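Local coordinates for GTP-binding protein (Thermus thermophilus, PDB 2DBY) that binds GDP and is probably a P-loop ATPase that associates with the ribosome, at residues V43-E48 with L274-Y279; R49-Q54 with P64-T69; L284-T289 with V356-V361; V326-K331 with W346-G351. All coordinates share one frame; numbering follows the deposited sequence.

Contact 1. Residues V43-E48 with L274-Y279; sequences VPLEDE and LARAGY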
loop_
_atom_site.group_PDB
_atom_site.type_symbol
_atom_site.label_atom_id
_atom_site.label_comp_id
_atom_site.label_asym_id
_atom_site.label_seq_id
_atom_site.Cartn_x
_atom_site.Cartn_y
_atom_site.Cartn_z
ATOM N N VAL A 43 -6.876 -7.381 -2.733
ATOM C CA VAL A 43 -8.137 -6.726 -3.039
ATOM C C VAL A 43 -7.981 -6.154 -4.443
ATOM O O VAL A 43 -7.130 -5.307 -4.659
ATOM C CB VAL A 43 -8.435 -5.544 -2.069
ATOM C CG1 VAL A 43 -9.743 -4.848 -2.498
ATOM C CG2 VAL A 43 -8.554 -6.045 -0.627
ATOM N N PRO A 44 -8.761 -6.648 -5.420
ATOM C CA PRO A 44 -8.663 -6.133 -6.792
ATOM C C PRO A 44 -8.991 -4.624 -6.739
ATOM O O PRO A 44 -9.988 -4.222 -6.116
ATOM C CB PRO A 44 -9.742 -6.923 -7.536
ATOM C CG PRO A 44 -9.805 -8.236 -6.780
ATOM C CD PRO A 44 -9.736 -7.750 -5.329
ATOM N N LEU A 45 -8.177 -3.807 -7.403
ATOM C CA LEU A 45 -8.343 -2.352 -7.413
ATOM C C LEU A 45 -9.219 -1.971 -8.594
ATOM O O LEU A 45 -8.877 -2.241 -9.741
ATOM C CB LEU A 45 -6.984 -1.670 -7.576
ATOM C CG LEU A 45 -6.366 -0.802 -6.482
ATOM C CD1 LEU A 45 -5.224 -0.006 -7.117
ATOM C CD2 LEU A 45 -7.405 0.138 -5.861
ATOM N N GLU A 46 -10.357 -1.355 -8.313
ATOM C CA GLU A 46 -11.249 -0.957 -9.389
ATOM C C GLU A 46 -10.618 0.248 -10.059
ATOM O O GLU A 46 -10.043 1.115 -9.394
ATOM C CB GLU A 46 -12.638 -0.629 -8.812
ATOM C CG GLU A 46 -13.378 -1.909 -8.465
ATOM C CD GLU A 46 -14.629 -1.708 -7.635
ATOM O OE1 GLU A 46 -15.270 -0.650 -7.761
ATOM O OE2 GLU A 46 -14.974 -2.633 -6.864
ATOM N N ASP A 47 -10.712 0.309 -11.379
ATOM C CA ASP A 47 -10.115 1.435 -12.090
ATOM C C ASP A 47 -10.900 1.674 -13.380
ATOM O O ASP A 47 -10.843 0.865 -14.319
ATOM C CB ASP A 47 -8.643 1.117 -12.382
ATOM C CG ASP A 47 -7.884 2.299 -12.983
ATOM O OD1 ASP A 47 -6.637 2.296 -12.898
ATOM O OD2 ASP A 47 -8.522 3.222 -13.549
ATOM N N GLU A 48 -11.666 2.767 -13.395
ATOM C CA GLU A 48 -12.487 3.120 -14.552
ATOM C C GLU A 48 -11.665 3.376 -15.813
ATOM O O GLU A 48 -12.189 3.282 -16.929
ATOM C CB GLU A 48 -13.331 4.371 -14.240
ATOM C CG GLU A 48 -14.511 4.117 -13.327
ATOM C CD GLU A 48 -15.577 3.298 -14.006
ATOM O OE1 GLU A 48 -16.206 3.796 -14.966
ATOM O OE2 GLU A 48 -15.776 2.146 -13.594
ATOM N N LEU A 274 -9.787 1.422 1.378
ATOM C CA LEU A 274 -8.620 0.880 2.086
ATOM C C LEU A 274 -7.544 0.459 1.083
ATOM O O LEU A 274 -6.362 0.680 1.288
ATOM C CB LEU A 274 -9.030 -0.326 2.951
ATOM C CG LEU A 274 -7.906 -0.992 3.748
ATOM C CD1 LEU A 274 -7.261 -0.006 4.725
ATOM C CD2 LEU A 274 -8.516 -2.181 4.513
ATOM N N ALA A 275 -7.966 -0.157 -0.017
ATOM C CA ALA A 275 -7.011 -0.568 -1.033
ATOM C C ALA A 275 -6.275 0.657 -1.601
ATOM O O ALA A 275 -5.056 0.630 -1.805
ATOM C CB ALA A 275 -7.751 -1.348 -2.168
ATOM N N ARG A 276 -7.018 1.735 -1.846
ATOM C CA ARG A 276 -6.422 2.956 -2.384
ATOM C C ARG A 276 -5.492 3.604 -1.356
ATOM O O ARG A 276 -4.470 4.194 -1.717
ATOM C CB ARG A 276 -7.514 3.949 -2.813
ATOM C CG ARG A 276 -8.240 3.563 -4.115
ATOM C CD ARG A 276 -9.040 4.741 -4.710
ATOM N NE ARG A 276 -10.022 5.285 -3.773
ATOM C CZ ARG A 276 -9.829 6.367 -3.026
ATOM N NH1 ARG A 276 -8.687 7.041 -3.109
ATOM N NH2 ARG A 276 -10.764 6.765 -2.175
ATOM N N ALA A 277 -5.843 3.500 -0.079
ATOM C CA ALA A 277 -4.997 4.062 0.977
ATOM C C ALA A 277 -3.729 3.205 1.064
ATOM O O ALA A 277 -2.633 3.730 1.264
ATOM C CB ALA A 277 -5.729 4.075 2.334
ATOM N N GLY A 278 -3.886 1.894 0.883
ATOM C CA GLY A 278 -2.724 1.012 0.923
ATOM C C GLY A 278 -1.809 1.274 -0.269
ATOM O O GLY A 278 -0.591 1.253 -0.155
ATOM N N TYR A 279 -2.405 1.518 -1.430
ATOM C CA TYR A 279 -1.633 1.791 -2.641
ATOM C C TYR A 279 -0.756 3.012 -2.382
ATOM O O TYR A 279 0.428 3.015 -2.719
ATOM C CB TYR A 279 -2.580 2.083 -3.815
ATOM C CG TYR A 279 -2.088 1.612 -5.176
ATOM C CD1 TYR A 279 -1.875 0.252 -5.428
ATOM C CD2 TYR A 279 -1.938 2.512 -6.239
ATOM C CE1 TYR A 279 -1.543 -0.204 -6.698
ATOM C CE2 TYR A 279 -1.605 2.065 -7.523
ATOM C CZ TYR A 279 -1.416 0.708 -7.741
ATOM O OH TYR A 279 -1.141 0.243 -8.998
#
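Here a helix packs on the central sheet of the P-loop G domain. Helix 270-281 lies against the end of strand 40-44 and the loop that follows it. Leu-45 carries the contact, and its two methyl branches go to different places. CD1 sits over the centre of the Tyr-279 ring, 3.7 Å from the centroid and 12° off the normal. This is a face-on CH-pi contact, with the two side chains crossing obliquely. CD2 meets Arg-276 CG at 3.9 Å, the two side chains crossing at about a right angle, and touches Ala-275 CB. The small alanine lets the strand come close, with Val-43 and Ala-275 CA atoms 6.6 Å apart. The phenol oxygen of Tyr-279 is hydrogen-bonded to Thr-286 and Thr-299, which fixes the far end of the ring. An alanine in place of Tyr-279 removes the ring face under Leu-45 CD1 and both hydroxyl bonds, and would probably loosen the helix on the sheet. The guanidinium of Arg-276 is paired with Glu-268. Val-43 CG1, anti to its backbone N (chi1 177°), points at the helix and meets Ala-275 CB at 4.0 Å.

Contact 2. Residues R49-Q54 with P64-T69; sequences RLYALQ and PPVVPT
Val-66 is at the centre of this contact, and three side chains of helix 48-57 gather round it. Its CG1 lies 3.6 Å from Gln-54 NE2 and also touches the carbonyl O of Leu-50. Its CG2 meets Tyr-51 CE1 at 3.7 Å, the two side chains crossing at about a right angle. Leu-50 lies between Val-66 and Pro-68: its CB faces Val-66 CB, and its CD1 is 3.8 Å from Pro-68 CB. The polar link is one hydrogen bond, Gln-54 NE2 to Pro-64 O, at 2.8 Å. It is nearly straight, 173° at the hydrogen, and lies in both the amide plane and the carbonyl plane. An extended chain with CG anti to the backbone N (chi1 171°) carries the amide there. An alanine here has no amide to bond Pro-64 O or to lie on Val-66 CG1, and would probably loosen the hold on the segment before the strand. Further out, Val-67 is bonded through its backbone to Val-295 and Ala-297 of strand 295-301. Leu-50 and Leu-53 also pack on Phe-288. Helix 48-57 connects two antiparallel neighbours of the sheet, strands 40-44 and 66-75, and packs on the start of the second, as part of the G-domain fold.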
loop_
_atom_site.group_PDB
_atom_site.type_symbol
_atom_site.label_atom_id
_atom_site.label_comp_id
_atom_site.label_asym_id
_atom_site.label_seq_id
_atom_site.Cartn_x
_atom_site.Cartn_y
_atom_site.Cartn_z
ATOM N N ARG A 49 -10.389 3.714 -15.653
ATOM C CA ARG A 49 -9.558 3.961 -16.830
ATOM C C ARG A 49 -9.441 2.678 -17.647
ATOM O O ARG A 49 -9.261 2.717 -18.866
ATOM C CB ARG A 49 -8.178 4.466 -16.403
ATOM C CG ARG A 49 -8.242 5.820 -15.697
ATOM C CD ARG A 49 -6.897 6.217 -15.092
ATOM N NE ARG A 49 -6.487 5.303 -14.013
ATOM C CZ ARG A 49 -5.364 5.422 -13.313
ATOM N NH1 ARG A 49 -4.535 6.417 -13.561
ATOM N NH2 ARG A 49 -5.052 4.527 -12.377
ATOM N N LEU A 50 -9.565 1.529 -16.987
ATOM C CA LEU A 50 -9.504 0.276 -17.724
ATOM C C LEU A 50 -10.673 0.210 -18.711
ATOM O O LEU A 50 -10.511 -0.238 -19.846
ATOM C CB LEU A 50 -9.610 -0.915 -16.773
ATOM C CG LEU A 50 -8.385 -1.155 -15.903
ATOM C CD1 LEU A 50 -8.741 -2.221 -14.853
ATOM C CD2 LEU A 50 -7.221 -1.654 -16.792
ATOM N N TYR A 51 -11.857 0.627 -18.268
ATOM C CA TYR A 51 -13.035 0.578 -19.130
ATOM C C TYR A 51 -12.976 1.631 -20.219
ATOM O O TYR A 51 -13.477 1.408 -21.328
ATOM C CB TYR A 51 -14.309 0.748 -18.297
ATOM C CG TYR A 51 -14.521 -0.458 -17.418
ATOM C CD1 TYR A 51 -14.715 -1.717 -17.987
ATOM C CD2 TYR A 51 -14.403 -0.367 -16.031
ATOM C CE1 TYR A 51 -14.776 -2.864 -17.208
ATOM C CE2 TYR A 51 -14.460 -1.514 -15.237
ATOM C CZ TYR A 51 -14.642 -2.758 -15.839
ATOM O OH TYR A 51 -14.661 -3.906 -15.076
ATOM N N ALA A 52 -12.365 2.766 -19.901
ATOM C CA ALA A 52 -12.206 3.848 -20.865
ATOM C C ALA A 52 -11.301 3.333 -22.001
ATOM O O ALA A 52 -11.595 3.544 -23.175
ATOM C CB ALA A 52 -11.576 5.079 -20.191
ATOM N N LEU A 53 -10.206 2.665 -21.647
ATOM C CA LEU A 53 -9.295 2.094 -22.647
ATOM C C LEU A 53 -9.971 0.975 -23.409
ATOM O O LEU A 53 -9.770 0.810 -24.622
ATOM C CB LEU A 53 -8.039 1.567 -21.966
ATOM C CG LEU A 53 -7.136 2.721 -21.553
ATOM C CD1 LEU A 53 -6.098 2.234 -20.531
ATOM C CD2 LEU A 53 -6.482 3.313 -22.795
ATOM N N GLN A 54 -10.788 0.205 -22.702
ATOM C CA GLN A 54 -11.505 -0.890 -23.311
ATOM C C GLN A 54 -12.422 -0.376 -24.421
ATOM O O GLN A 54 -12.486 -0.982 -25.474
ATOM C CB GLN A 54 -12.330 -1.643 -22.267
ATOM C CG GLN A 54 -13.286 -2.680 -22.849
ATOM C CD GLN A 54 -14.165 -3.320 -21.782
ATOM O OE1 GLN A 54 -15.003 -2.657 -21.184
ATOM N NE2 GLN A 54 -13.966 -4.609 -21.535
ATOM N N PRO A 64 -12.068 -5.968 -25.817
ATOM C CA PRO A 64 -11.007 -6.633 -25.065
ATOM C C PRO A 64 -11.325 -6.746 -23.584
ATOM O O PRO A 64 -11.913 -5.841 -22.985
ATOM C CB PRO A 64 -9.788 -5.758 -25.332
ATOM C CG PRO A 64 -10.396 -4.391 -25.482
ATOM C CD PRO A 64 -11.617 -4.666 -26.331
ATOM N N PRO A 65 -10.963 -7.882 -22.983
ATOM C CA PRO A 65 -11.214 -8.084 -21.559
ATOM C C PRO A 65 -10.301 -7.122 -20.788
ATOM O O PRO A 65 -9.250 -6.706 -21.301
ATOM C CB PRO A 65 -10.791 -9.537 -21.335
ATOM C CG PRO A 65 -10.893 -10.165 -22.691
ATOM C CD PRO A 65 -10.384 -9.090 -23.598
ATOM N N VAL A 66 -10.698 -6.766 -19.572
ATOM C CA VAL A 66 -9.874 -5.895 -18.743
ATOM C C VAL A 66 -9.347 -6.726 -17.564
ATOM O O VAL A 66 -10.041 -7.615 -17.056
ATOM C CB VAL A 66 -10.669 -4.670 -18.190
ATOM C CG1 VAL A 66 -11.171 -3.822 -19.324
ATOM C CG2 VAL A 66 -11.831 -5.133 -17.322
ATOM N N VAL A 67 -8.110 -6.451 -17.166
ATOM C CA VAL A 67 -7.457 -7.156 -16.058
ATOM C C VAL A 67 -6.988 -6.101 -15.067
ATOM O O VAL A 67 -6.063 -5.347 -15.340
ATOM C CB VAL A 67 -6.225 -7.957 -16.538
ATOM C CG1 VAL A 67 -5.626 -8.726 -15.351
ATOM C CG2 VAL A 67 -6.635 -8.943 -17.641
ATOM N N PRO A 68 -7.626 -6.030 -13.892
ATOM C CA PRO A 68 -7.148 -4.997 -12.967
ATOM C C PRO A 68 -5.956 -5.470 -12.163
ATOM O O PRO A 68 -5.593 -6.654 -12.188
ATOM C CB PRO A 68 -8.349 -4.761 -12.056
ATOM C CG PRO A 68 -8.920 -6.167 -11.928
ATOM C CD PRO A 68 -8.793 -6.751 -13.342
ATOM N N THR A 69 -5.339 -4.529 -11.466
ATOM C CA THR A 69 -4.247 -4.881 -10.559
ATOM C C THR A 69 -4.897 -5.048 -9.167
ATOM O O THR A 69 -6.126 -5.158 -9.062
ATOM C CB THR A 69 -3.106 -3.825 -10.576
ATOM O OG1 THR A 69 -2.035 -4.280 -9.738
ATOM C CG2 THR A 69 -3.588 -2.444 -10.086
#

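Contact 3. Residues L284-T289 with V356-V361; sequences LLTFFT and VQDGDV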
loop_
_atom_site.group_PDB
_atom_site.type_symbol
_atom_site.label_atom_id
_atom_site.label_comp_id
_atom_site.label_asym_id
_atom_site.label_seq_id
_atom_site.Cartn_x
_atom_site.Cartn_y
_atom_site.Cartn_z
ATOM N N LEU A 284 2.845 3.326 -4.533
ATOM C CA LEU A 284 2.729 2.643 -5.812
ATOM C C LEU A 284 2.023 3.455 -6.878
ATOM O O LEU A 284 1.331 4.433 -6.582
ATOM C CB LEU A 284 1.963 1.341 -5.605
ATOM C CG LEU A 284 2.533 0.435 -4.517
ATOM C CD1 LEU A 284 1.584 -0.742 -4.313
ATOM C CD2 LEU A 284 3.933 -0.035 -4.925
ATOM N N LEU A 285 2.217 3.042 -8.127
ATOM C CA LEU A 285 1.537 3.685 -9.253
ATOM C C LEU A 285 1.125 2.605 -10.237
ATOM O O LEU A 285 1.682 1.499 -10.250
ATOM C CB LEU A 285 2.420 4.760 -9.914
ATOM C CG LEU A 285 3.828 4.476 -10.430
ATOM C CD1 LEU A 285 3.753 3.841 -11.815
ATOM C CD2 LEU A 285 4.615 5.803 -10.493
ATOM N N THR A 286 0.109 2.917 -11.036
ATOM C CA THR A 286 -0.423 2.005 -12.023
ATOM C C THR A 286 -0.008 2.401 -13.436
ATOM O O THR A 286 -0.047 3.586 -13.763
ATOM C CB THR A 286 -1.978 2.049 -12.028
ATOM O OG1 THR A 286 -2.477 1.709 -10.725
ATOM C CG2 THR A 286 -2.549 1.099 -13.080
ATOM N N PHE A 287 0.423 1.432 -14.250
ATOM C CA PHE A 287 0.664 1.728 -15.672
ATOM C C PHE A 287 -0.157 0.669 -16.410
ATOM O O PHE A 287 -0.528 -0.365 -15.816
ATOM C CB PHE A 287 2.163 1.714 -16.064
ATOM C CG PHE A 287 2.788 0.350 -16.174
ATOM C CD1 PHE A 287 2.593 -0.438 -17.309
ATOM C CD2 PHE A 287 3.621 -0.127 -15.161
ATOM C CE1 PHE A 287 3.220 -1.683 -17.438
ATOM C CE2 PHE A 287 4.246 -1.363 -15.283
ATOM C CZ PHE A 287 4.048 -2.144 -16.418
ATOM N N PHE A 288 -0.482 0.920 -17.680
ATOM C CA PHE A 288 -1.323 -0.003 -18.429
ATOM C C PHE A 288 -0.699 -0.550 -19.700
ATOM O O PHE A 288 0.220 0.043 -20.244
ATOM C CB PHE A 288 -2.617 0.708 -18.914
ATOM C CG PHE A 288 -3.417 1.362 -17.821
ATOM C CD1 PHE A 288 -3.239 2.704 -17.514
ATOM C CD2 PHE A 288 -4.358 0.625 -17.105
ATOM C CE1 PHE A 288 -3.998 3.317 -16.492
ATOM C CE2 PHE A 288 -5.118 1.218 -16.087
ATOM C CZ PHE A 288 -4.935 2.573 -15.782
ATOM N N THR A 289 -1.201 -1.697 -20.136
ATOM C CA THR A 289 -0.850 -2.212 -21.461
ATOM C C THR A 289 -2.251 -2.255 -22.081
ATOM O O THR A 289 -3.219 -2.689 -21.437
ATOM C CB THR A 289 -0.145 -3.587 -21.446
ATOM O OG1 THR A 289 -0.878 -4.543 -20.677
ATOM C CG2 THR A 289 1.249 -3.415 -20.905
ATOM N N VAL A 356 8.500 5.783 -14.902
ATOM C CA VAL A 356 7.093 5.608 -15.248
ATOM C C VAL A 356 6.196 6.505 -14.411
ATOM O O VAL A 356 6.441 6.726 -13.222
ATOM C CB VAL A 356 6.657 4.147 -15.076
ATOM C CG1 VAL A 356 5.175 3.999 -15.426
ATOM C CG2 VAL A 356 7.489 3.250 -15.986
ATOM N N GLN A 357 5.146 7.024 -15.030
ATOM C CA GLN A 357 4.229 7.899 -14.319
ATOM C C GLN A 357 2.885 7.197 -14.213
ATOM O O GLN A 357 2.532 6.404 -15.073
ATOM C CB GLN A 357 4.072 9.223 -15.080
ATOM C CG GLN A 357 5.346 10.056 -15.132
ATOM C CD GLN A 357 5.214 11.250 -16.074
ATOM O OE1 GLN A 357 5.349 11.116 -17.294
ATOM N NE2 GLN A 357 4.925 12.419 -15.510
ATOM N N ASP A 358 2.142 7.482 -13.153
ATOM C CA ASP A 358 0.853 6.852 -12.994
ATOM C C ASP A 358 -0.008 7.182 -14.225
ATOM O O ASP A 358 -0.020 8.323 -14.700
ATOM C CB ASP A 358 0.173 7.373 -11.736
ATOM C CG ASP A 358 -1.090 6.633 -11.429
ATOM O OD1 ASP A 358 -2.172 7.059 -11.890
ATOM O OD2 ASP A 358 -0.988 5.612 -10.731
ATOM N N GLY A 359 -0.699 6.168 -14.735
ATOM C CA GLY A 359 -1.565 6.336 -15.897
ATOM C C GLY A 359 -0.900 6.125 -17.247
ATOM O O GLY A 359 -1.566 6.150 -18.295
ATOM N N ASP A 360 0.409 5.928 -17.248
ATOM C CA ASP A 360 1.126 5.704 -18.510
ATOM C C ASP A 360 0.665 4.408 -19.169
ATOM O O ASP A 360 0.423 3.413 -18.478
ATOM C CB ASP A 360 2.636 5.558 -18.254
ATOM C CG ASP A 360 3.362 6.885 -18.165
ATOM O OD1 ASP A 360 2.760 7.922 -18.504
ATOM O OD2 ASP A 360 4.556 6.879 -17.772
ATOM N N VAL A 361 0.544 4.410 -20.498
ATOM C CA VAL A 361 0.217 3.188 -21.216
ATOM C C VAL A 361 1.535 2.900 -21.937
ATOM O O VAL A 361 2.085 3.795 -22.582
ATOM C CB VAL A 361 -0.887 3.387 -22.255
ATOM C CG1 VAL A 361 -1.202 2.049 -22.920
ATOM C CG2 VAL A 361 -2.145 3.943 -21.571
HETATM O O HOH W 1 -0.371 6.353 -7.777
HETATM O O HOH W 2 -3.300 4.316 -10.130
#
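Val-356 CG1 is the bump on one side of strand 284-290. It fits between Leu-285 CD1, at 3.9 Å, and Phe-287 CB, at 3.8 Å. Leu-285 has CG in the crowded position between N and the carbonyl carbon (chi1 55°), and its CD2 rests on Val-356 O. On the other side, Phe-288 projects past the chain at Gly-359. Its CE1 comes to 3.9 Å from Gly-359 CA, and Gly-359 O lies at the ring edge. Thr-286 CG2 covers one face of this ring, offset toward the rim. Arg-49, Leu-50 and Leu-53 of helix 48-57 also touch Phe-288. The bend is a type II beta turn from Gln-357 to Asp-360. Gly-359 stands at its third position with phi 89°, where a side chain would jam against the preceding carbonyl. The turn leads into strand 360-365, in the C-terminal TGS region of the YchF/OLA1 family. Gly-359 N bonds to Thr-286 O, and Phe-288 N to Asp-360 O. Asp-358 lies alongside Thr-286, pointing the same way. Its OD2 takes Thr-286 N at 2.9 Å from above the carboxylate plane. Two waters also donate to OD2; one of them bonds Thr-286 OG1, which has a second partner in Tyr-279.

Contact 4. Residues V326-K331 with W346-G351; sequences VIPWDK and WVRLEG
Backbone bonds set the frame. Val-326 and Arg-348 form an antiparallel hydrogen-bonded pair: Val-326 N to Arg-348 O is 2.7 Å, and Arg-348 N to Val-326 O is 2.9 Å. This joins the outer strand 348-350 to the middle strand 323-328 of the small three-stranded sheet in the C-terminal TGS region. Ionic contact follows on the same face. Arg-348 approaches Glu-350 side-on, with NE and NH2 both donating to OE1 on its anti lone pair. The NE bond is 2.9 Å, and OE1 lies near the guanidinium plane. Pro-328 CD sits at the guanidinium edge, also near its plane. Apolar packing supports the pair. Val-326 CG2 rests on the aliphatic CG of Glu-350 at 3.7 Å. Ile-327, with CG1 anti to the backbone N (chi1 177°), sends CD1 to Trp-346 CB at 3.8 Å. The aromatic contact lies at the start of helix 329-335. The Lys-331 chain folds back at its second and third torsions (-55° and -66°). This brings CE over the Trp-346 six-membered ring in a CH-pi contact, 3.5 Å from its centroid. NZ stands over the same face, in a cation-pi contact 3.7 Å from that centroid. NZ is also paired with Glu-334, so carboxylate and pi face would probably help to keep it charged.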
loop_
_atom_site.group_PDB
_atom_site.type_symbol
_atom_site.label_atom_id
_atom_site.label_comp_id
_atom_site.label_asym_id
_atom_site.label_seq_id
_atom_site.Cartn_x
_atom_site.Cartn_y
_atom_site.Cartn_z
ATOM N N VAL A 326 5.320 5.241 -25.022
ATOM C CA VAL A 326 4.630 5.650 -23.811
ATOM C C VAL A 326 3.685 6.799 -24.105
ATOM O O VAL A 326 4.032 7.728 -24.834
ATOM C CB VAL A 326 5.627 6.157 -22.746
ATOM C CG1 VAL A 326 4.883 6.540 -21.461
ATOM C CG2 VAL A 326 6.686 5.105 -22.488
ATOM N N ILE A 327 2.494 6.739 -23.521
ATOM C CA ILE A 327 1.513 7.797 -23.700
ATOM C C ILE A 327 0.526 7.724 -22.546
ATOM O O ILE A 327 0.146 6.634 -22.126
ATOM C CB ILE A 327 0.756 7.640 -25.064
ATOM C CG1 ILE A 327 -0.320 8.728 -25.205
ATOM C CG2 ILE A 327 0.130 6.235 -25.160
ATOM C CD1 ILE A 327 -1.113 8.658 -26.514
ATOM N N PRO A 328 0.148 8.880 -21.981
ATOM C CA PRO A 328 -0.809 8.966 -20.872
ATOM C C PRO A 328 -2.107 8.326 -21.346
ATOM O O PRO A 328 -2.533 8.544 -22.481
ATOM C CB PRO A 328 -0.970 10.455 -20.675
ATOM C CG PRO A 328 0.365 10.998 -21.076
ATOM C CD PRO A 328 0.740 10.194 -22.280
ATOM N N TRP A 329 -2.755 7.551 -20.484
ATOM C CA TRP A 329 -3.964 6.866 -20.903
ATOM C C TRP A 329 -5.019 7.803 -21.475
ATOM O O TRP A 329 -5.726 7.439 -22.409
ATOM C CB TRP A 329 -4.585 6.095 -19.725
ATOM C CG TRP A 329 -5.230 7.014 -18.731
ATOM C CD1 TRP A 329 -4.607 7.704 -17.725
ATOM C CD2 TRP A 329 -6.604 7.413 -18.696
ATOM N NE1 TRP A 329 -5.500 8.504 -17.072
ATOM C CE2 TRP A 329 -6.737 8.347 -17.647
ATOM C CE3 TRP A 329 -7.737 7.077 -19.455
ATOM C CZ2 TRP A 329 -7.955 8.953 -17.333
ATOM C CZ3 TRP A 329 -8.960 7.688 -19.134
ATOM C CH2 TRP A 329 -9.047 8.611 -18.085
ATOM N N ASP A 330 -5.126 8.998 -20.906
ATOM C CA ASP A 330 -6.144 9.937 -21.351
ATOM C C ASP A 330 -5.885 10.438 -22.766
ATOM O O ASP A 330 -6.828 10.733 -23.507
ATOM C CB ASP A 330 -6.237 11.125 -20.397
ATOM C CG ASP A 330 -4.896 11.754 -20.123
ATOM O OD1 ASP A 330 -4.789 12.998 -20.169
ATOM O OD2 ASP A 330 -3.948 11.008 -19.848
ATOM N N LYS A 331 -4.612 10.517 -23.139
ATOM C CA LYS A 331 -4.259 10.978 -24.479
ATOM C C LYS A 331 -4.463 9.839 -25.473
ATOM O O LYS A 331 -4.772 10.077 -26.644
ATOM C CB LYS A 331 -2.802 11.468 -24.517
ATOM C CG LYS A 331 -2.497 12.637 -23.599
ATOM C CD LYS A 331 -3.414 13.829 -23.822
ATOM C CE LYS A 331 -3.212 14.485 -25.195
ATOM N NZ LYS A 331 -4.141 15.648 -25.390
ATOM N N TRP A 346 1.458 11.992 -30.207
ATOM C CA TRP A 346 1.308 11.915 -28.756
ATOM C C TRP A 346 2.010 10.703 -28.155
ATOM O O TRP A 346 2.086 10.562 -26.925
ATOM C CB TRP A 346 -0.178 11.881 -28.370
ATOM C CG TRP A 346 -0.896 13.190 -28.578
ATOM C CD1 TRP A 346 -0.325 14.418 -28.778
ATOM C CD2 TRP A 346 -2.312 13.406 -28.561
ATOM N NE1 TRP A 346 -1.298 15.381 -28.884
ATOM C CE2 TRP A 346 -2.527 14.789 -28.754
ATOM C CE3 TRP A 346 -3.419 12.567 -28.401
ATOM C CZ2 TRP A 346 -3.807 15.353 -28.788
ATOM C CZ3 TRP A 346 -4.696 13.126 -28.436
ATOM C CH2 TRP A 346 -4.877 14.510 -28.627
ATOM N N VAL A 347 2.518 9.822 -29.009
ATOM C CA VAL A 347 3.202 8.629 -28.526
ATOM C C VAL A 347 4.693 8.885 -28.425
ATOM O O VAL A 347 5.344 9.227 -29.416
ATOM C CB VAL A 347 2.956 7.424 -29.450
ATOM C CG1 VAL A 347 3.831 6.246 -29.029
ATOM C CG2 VAL A 347 1.467 7.030 -29.399
ATOM N N ARG A 348 5.234 8.720 -27.221
ATOM C CA ARG A 348 6.655 8.942 -26.978
ATOM C C ARG A 348 7.484 7.666 -26.981
ATOM O O ARG A 348 6.997 6.579 -26.668
ATOM C CB ARG A 348 6.855 9.657 -25.636
ATOM C CG ARG A 348 6.693 11.169 -25.691
ATOM C CD ARG A 348 6.039 11.721 -24.428
ATOM N NE ARG A 348 6.575 11.139 -23.195
ATOM C CZ ARG A 348 5.814 10.706 -22.188
ATOM N NH1 ARG A 348 4.493 10.794 -22.277
ATOM N NH2 ARG A 348 6.365 10.181 -21.097
ATOM N N LEU A 349 8.748 7.803 -27.367
ATOM C CA LEU A 349 9.657 6.674 -27.353
ATOM C C LEU A 349 10.563 7.020 -26.178
ATOM O O LEU A 349 11.302 8.006 -26.228
ATOM C CB LEU A 349 10.442 6.592 -28.672
ATOM C CG LEU A 349 9.609 6.195 -29.901
ATOM C CD1 LEU A 349 10.474 6.223 -31.161
ATOM C CD2 LEU A 349 9.020 4.801 -29.696
ATOM N N GLU A 350 10.471 6.238 -25.106
ATOM C CA GLU A 350 11.266 6.493 -23.909
ATOM C C GLU A 350 12.329 5.429 -23.715
ATOM O O GLU A 350 12.136 4.263 -24.088
ATOM C CB GLU A 350 10.361 6.541 -22.674
ATOM C CG GLU A 350 9.333 7.655 -22.692
ATOM C CD GLU A 350 9.932 9.040 -22.459
ATOM O OE1 GLU A 350 9.147 10.011 -22.330
ATOM O OE2 GLU A 350 11.173 9.162 -22.402
ATOM N N GLY A 351 13.442 5.834 -23.111
ATOM C CA GLY A 351 14.538 4.913 -22.895
ATOM C C GLY A 351 14.618 4.336 -21.497
ATOM O O GLY A 351 13.659 4.409 -20.725
#

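In the fold
Contacts 1, 2 and 3 all reach the same mixed sheet. Contact 3 joins that sheet, through strand 284-290, to the small antiparallel sheet of contact 4, through strand 360-365. Contacts 1 and 2 meet through neighbouring strands 40-44 and 66-75, where Leu-45 N lies 3.0 Å from Thr-69 O. Contacts 1 and 3 meet at Tyr-279 OH and Thr-286 OG1, 2.6 Å apart. Contact 2 is tied to contact 3 by the salt bridge from Arg-49 NH1 to Asp-358 OD1, at 3.0 Å, which joins the G domain to the C-terminal region. Arg-49 also makes a cation-pi contact with Trp-329 of contact 4. The centres of contacts 3 and 4 are about 11 Å apart. All four lie away from the GDP site.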